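Long-range contact in uncharacterized protein (Magnetospirillum magneticum AMB-1, PDB 5MU5), which is a Maf glycosyltransferase that probably transfers sugar to flagellin and is involved in the formation of bacterial flagella: residues Q559-H564 / I624-F629. Residues are numbered along the deposited sequence; the frame is centred on the assembly and turned at random.
Sequences QAMDDH and IIRDEF
Met561 on helix 546-564 lies against Arg626 and Phe629 on helix 618-646, where segments 559-564 and 624-629 run nearly antiparallel (166°). Their axes are 9.8 Å apart. Apolar contact carries most of the interface. The methionine sends CG anti to its backbone N and then bends at chi2 and chi3, which swings CE back over one face of the Phe629 ring, off-centre, 3.9 Å from CE to the ring centroid. This CH-pi contact is joined by an oblique Met-aromatic approach of SD. Closer to the backbone, Met561 CB meets Phe629 CD2 at 3.6 Å, and CG packs on the aliphatic CG of Arg626. Ile625 adds its CG2 methyl, 3.9 Å from Met561 CE. Tyr605 of helix 589-609 touches Met561, Ile625 and Phe629 alike, and Leu571 of helix 568-579 also packs on the methionine.

The polar contact is a single salt bridge at the more exposed margin. Arg626 NH1 donates to Asp562 OD1 at 3.2 Å, and the N-H...O angle is 157°. NH1 comes to the syn side of OD1 but tilted out of the carboxylate plane, while OD1 lies close to the guanidinium plane. Carboxylate and guanidinium are turned 44° apart. The same oxygen takes a weak hydrogen bond from His630, while Arg626 NE pairs with Glu623 on its own helix. An alanine at Arg626 would probably leave Asp562 and Glu623 without their cationic partner and uncover the flank of Met561 that rests on the arginine's CG.

The chemistry is that of helix packing in the Maf helical bundle domain: a flexible thioether shaped to an aromatic face inside, and an arginine shared between two acidic residues, one on each helix, at the border.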
ATOM      1  N   GLN A 559     -26.807  -0.530  -5.716  1.00 45.88           N
ATOM      2  CA  GLN A 559     -27.833   0.440  -5.340  1.00 48.55           C
ATOM      3  C   GLN A 559     -27.284   1.875  -5.305  1.00 46.31           C
ATOM      4  O   GLN A 559     -27.960   2.826  -5.721  1.00 43.64           O
ATOM      5  CB  GLN A 559     -28.408   0.063  -3.969  1.00 53.90           C
ATOM      6  CG  GLN A 559     -29.574   0.927  -3.509  1.00 56.79           C
ATOM      7  CD  GLN A 559     -30.751   0.845  -4.462  1.00 59.97           C
ATOM      8  OE1 GLN A 559     -31.072  -0.225  -4.969  1.00 62.08           O
ATOM      9  NE2 GLN A 559     -31.394   1.974  -4.716  1.00 61.27           N
ATOM     10  N   ALA A 560     -26.055   2.019  -4.808  1.00 45.58           N
ATOM     11  CA  ALA A 560     -25.366   3.311  -4.767  1.00 44.27           C
ATOM     12  C   ALA A 560     -25.218   3.886  -6.162  1.00 43.48           C
ATOM     13  O   ALA A 560     -25.481   5.054  -6.376  1.00 46.82           O
ATOM     14  CB  ALA A 560     -23.998   3.159  -4.124  1.00 44.61           C
ATOM     15  N   MET A 561     -24.800   3.059  -7.113  1.00 44.60           N
ATOM     16  CA  MET A 561     -24.704   3.477  -8.516  1.00 44.07           C
ATOM     17  C   MET A 561     -26.079   3.945  -9.042  1.00 45.82           C
ATOM     18  O   MET A 561     -26.166   4.986  -9.693  1.00 44.03           O
ATOM     19  CB  MET A 561     -24.114   2.330  -9.368  1.00 43.95           C
ATOM     20  CG  MET A 561     -24.193   2.516 -10.871  1.00 43.96           C
ATOM     21  SD  MET A 561     -23.296   3.982 -11.431  1.00 46.04           S
ATOM     22  CE  MET A 561     -21.618   3.354 -11.307  1.00 44.28           C
ATOM     23  N   ASP A 562     -27.151   3.206  -8.745  1.00 47.56           N
ATOM     24  CA  ASP A 562     -28.507   3.631  -9.168  1.00 51.89           C
ATOM     25  C   ASP A 562     -28.925   4.944  -8.521  1.00 51.00           C
ATOM     26  O   ASP A 562     -29.543   5.771  -9.164  1.00 54.31           O
ATOM     27  CB  ASP A 562     -29.595   2.585  -8.851  1.00 52.99           C
ATOM     28  CG  ASP A 562     -29.594   1.414  -9.818  1.00 56.55           C
ATOM     29  OD1 ASP A 562     -28.935   1.497 -10.876  1.00 61.98           O
ATOM     30  OD2 ASP A 562     -30.247   0.389  -9.514  1.00 58.93           O
ATOM     31  N   ASP A 563     -28.604   5.132  -7.252  1.00 50.32           N
ATOM     32  CA  ASP A 563     -29.011   6.347  -6.565  1.00 51.85           C
ATOM     33  C   ASP A 563     -28.171   7.550  -6.975  1.00 50.69           C
ATOM     34  O   ASP A 563     -28.651   8.665  -6.895  1.00 55.10           O
ATOM     35  CB  ASP A 563     -28.914   6.172  -5.041  1.00 53.90           C
ATOM     36  CG  ASP A 563     -29.850   5.096  -4.506  1.00 56.97           C
ATOM     37  OD1 ASP A 563     -30.895   4.828  -5.137  1.00 60.31           O
ATOM     38  OD2 ASP A 563     -29.549   4.526  -3.439  1.00 60.83           O
ATOM     39  N   HIS A 564     -26.931   7.349  -7.410  1.00 46.18           N
ATOM     40  CA  HIS A 564     -26.058   8.501  -7.637  1.00 47.89           C
ATOM     41  C   HIS A 564     -25.437   8.634  -9.018  1.00 49.13           C
ATOM     42  O   HIS A 564     -24.591   9.515  -9.234  1.00 49.12           O
ATOM     43  CB  HIS A 564     -25.002   8.548  -6.546  1.00 47.77           C
ATOM     44  CG  HIS A 564     -25.595   8.625  -5.181  1.00 50.72           C
ATOM     45  ND1 HIS A 564     -26.267   9.741  -4.735  1.00 52.23           N
ATOM     46  CD2 HIS A 564     -25.690   7.708  -4.189  1.00 52.33           C
ATOM     47  CE1 HIS A 564     -26.716   9.527  -3.511  1.00 52.78           C
ATOM     48  NE2 HIS A 564     -26.386   8.299  -3.159  1.00 55.28           N
ATOM     49  N   ILE A 624     -24.929   4.007 -19.712  1.00 44.99           N
ATOM     50  CA  ILE A 624     -24.062   2.879 -20.065  1.00 41.58           C
ATOM     51  C   ILE A 624     -23.247   2.386 -18.876  1.00 42.08           C
ATOM     52  O   ILE A 624     -23.130   1.174 -18.638  1.00 41.80           O
ATOM     53  CB  ILE A 624     -23.126   3.259 -21.214  1.00 40.18           C
ATOM     54  CG1 ILE A 624     -23.941   3.303 -22.516  1.00 40.50           C
ATOM     55  CG2 ILE A 624     -21.985   2.252 -21.347  1.00 40.33           C
ATOM     56  CD1 ILE A 624     -23.205   3.877 -23.704  1.00 40.24           C
ATOM     57  N   ILE A 625     -22.654   3.325 -18.148  1.00 41.29           N
ATOM     58  CA  ILE A 625     -21.839   2.992 -16.992  1.00 41.60           C
ATOM     59  C   ILE A 625     -22.677   2.299 -15.914  1.00 41.24           C
ATOM     60  O   ILE A 625     -22.236   1.321 -15.302  1.00 40.33           O
ATOM     61  CB  ILE A 625     -21.209   4.265 -16.405  1.00 40.83           C
ATOM     62  CG1 ILE A 625     -20.105   4.735 -17.324  1.00 42.38           C
ATOM     63  CG2 ILE A 625     -20.630   4.021 -15.022  1.00 40.47           C
ATOM     64  CD1 ILE A 625     -19.719   6.157 -17.071  1.00 40.12           C
ATOM     65  N   ARG A 626     -23.885   2.811 -15.704  1.00 38.78           N
ATOM     66  CA  ARG A 626     -24.771   2.272 -14.698  1.00 41.31           C
ATOM     67  C   ARG A 626     -25.108   0.842 -15.044  1.00 41.01           C
ATOM     68  O   ARG A 626     -24.999  -0.051 -14.219  1.00 40.83           O
ATOM     69  CB  ARG A 626     -26.051   3.103 -14.607  1.00 43.05           C
ATOM     70  CG  ARG A 626     -26.950   2.757 -13.427  1.00 45.17           C
ATOM     71  CD  ARG A 626     -28.385   3.247 -13.633  1.00 46.54           C
ATOM     72  NE  ARG A 626     -28.938   2.613 -14.821  1.00 50.82           N
ATOM     73  CZ  ARG A 626     -29.304   1.330 -14.909  1.00 52.60           C
ATOM     74  NH1 ARG A 626     -29.206   0.510 -13.869  1.00 54.59           N
ATOM     75  NH2 ARG A 626     -29.749   0.855 -16.063  1.00 54.08           N
ATOM     76  N   ASP A 627     -25.491   0.629 -16.284  1.00 42.36           N
ATOM     77  CA  ASP A 627     -25.944  -0.683 -16.708  1.00 46.64           C
ATOM     78  C   ASP A 627     -24.811  -1.725 -16.667  1.00 46.57           C
ATOM     79  O   ASP A 627     -25.005  -2.827 -16.175  1.00 44.27           O
ATOM     80  CB  ASP A 627     -26.515  -0.588 -18.115  1.00 49.25           C
ATOM     81  CG  ASP A 627     -27.167  -1.854 -18.549  1.00 51.53           C
ATOM     82  OD1 ASP A 627     -27.883  -2.459 -17.731  1.00 58.86           O
ATOM     83  OD2 ASP A 627     -26.972  -2.251 -19.709  1.00 54.09           O
ATOM     84  N   GLU A 628     -23.636  -1.363 -17.184  1.00 46.31           N
ATOM     85  CA  GLU A 628     -22.486  -2.256 -17.158  1.00 44.61           C
ATOM     86  C   GLU A 628     -21.964  -2.463 -15.749  1.00 44.00           C
ATOM     87  O   GLU A 628     -21.490  -3.543 -15.428  1.00 45.80           O
ATOM     88  CB  GLU A 628     -21.375  -1.752 -18.066  1.00 43.99           C
ATOM     89  CG  GLU A 628     -21.751  -1.812 -19.541  1.00 46.91           C
ATOM     90  CD  GLU A 628     -21.959  -3.230 -20.079  1.00 48.61           C
ATOM     91  OE1 GLU A 628     -21.476  -4.210 -19.450  1.00 47.13           O
ATOM     92  OE2 GLU A 628     -22.606  -3.363 -21.155  1.00 52.48           O
ATOM     93  N   PHE A 629     -22.061  -1.447 -14.901  1.00 44.33           N
ATOM     94  CA  PHE A 629     -21.646  -1.611 -13.521  1.00 44.63           C
ATOM     95  C   PHE A 629     -22.500  -2.707 -12.868  1.00 45.68           C
ATOM     96  O   PHE A 629     -21.970  -3.544 -12.142  1.00 44.87           O
ATOM     97  CB  PHE A 629     -21.748  -0.284 -12.781  1.00 44.08           C
ATOM     98  CG  PHE A 629     -21.103  -0.279 -11.425  1.00 45.60           C
ATOM     99  CD1 PHE A 629     -19.722  -0.133 -11.297  1.00 47.55           C
ATOM    100  CD2 PHE A 629     -21.878  -0.379 -10.267  1.00 49.18           C
ATOM    101  CE1 PHE A 629     -19.116  -0.117 -10.045  1.00 48.82           C
ATOM    102  CE2 PHE A 629     -21.275  -0.355  -9.010  1.00 50.89           C
ATOM    103  CZ  PHE A 629     -19.890  -0.228  -8.901  1.00 48.80           C
TER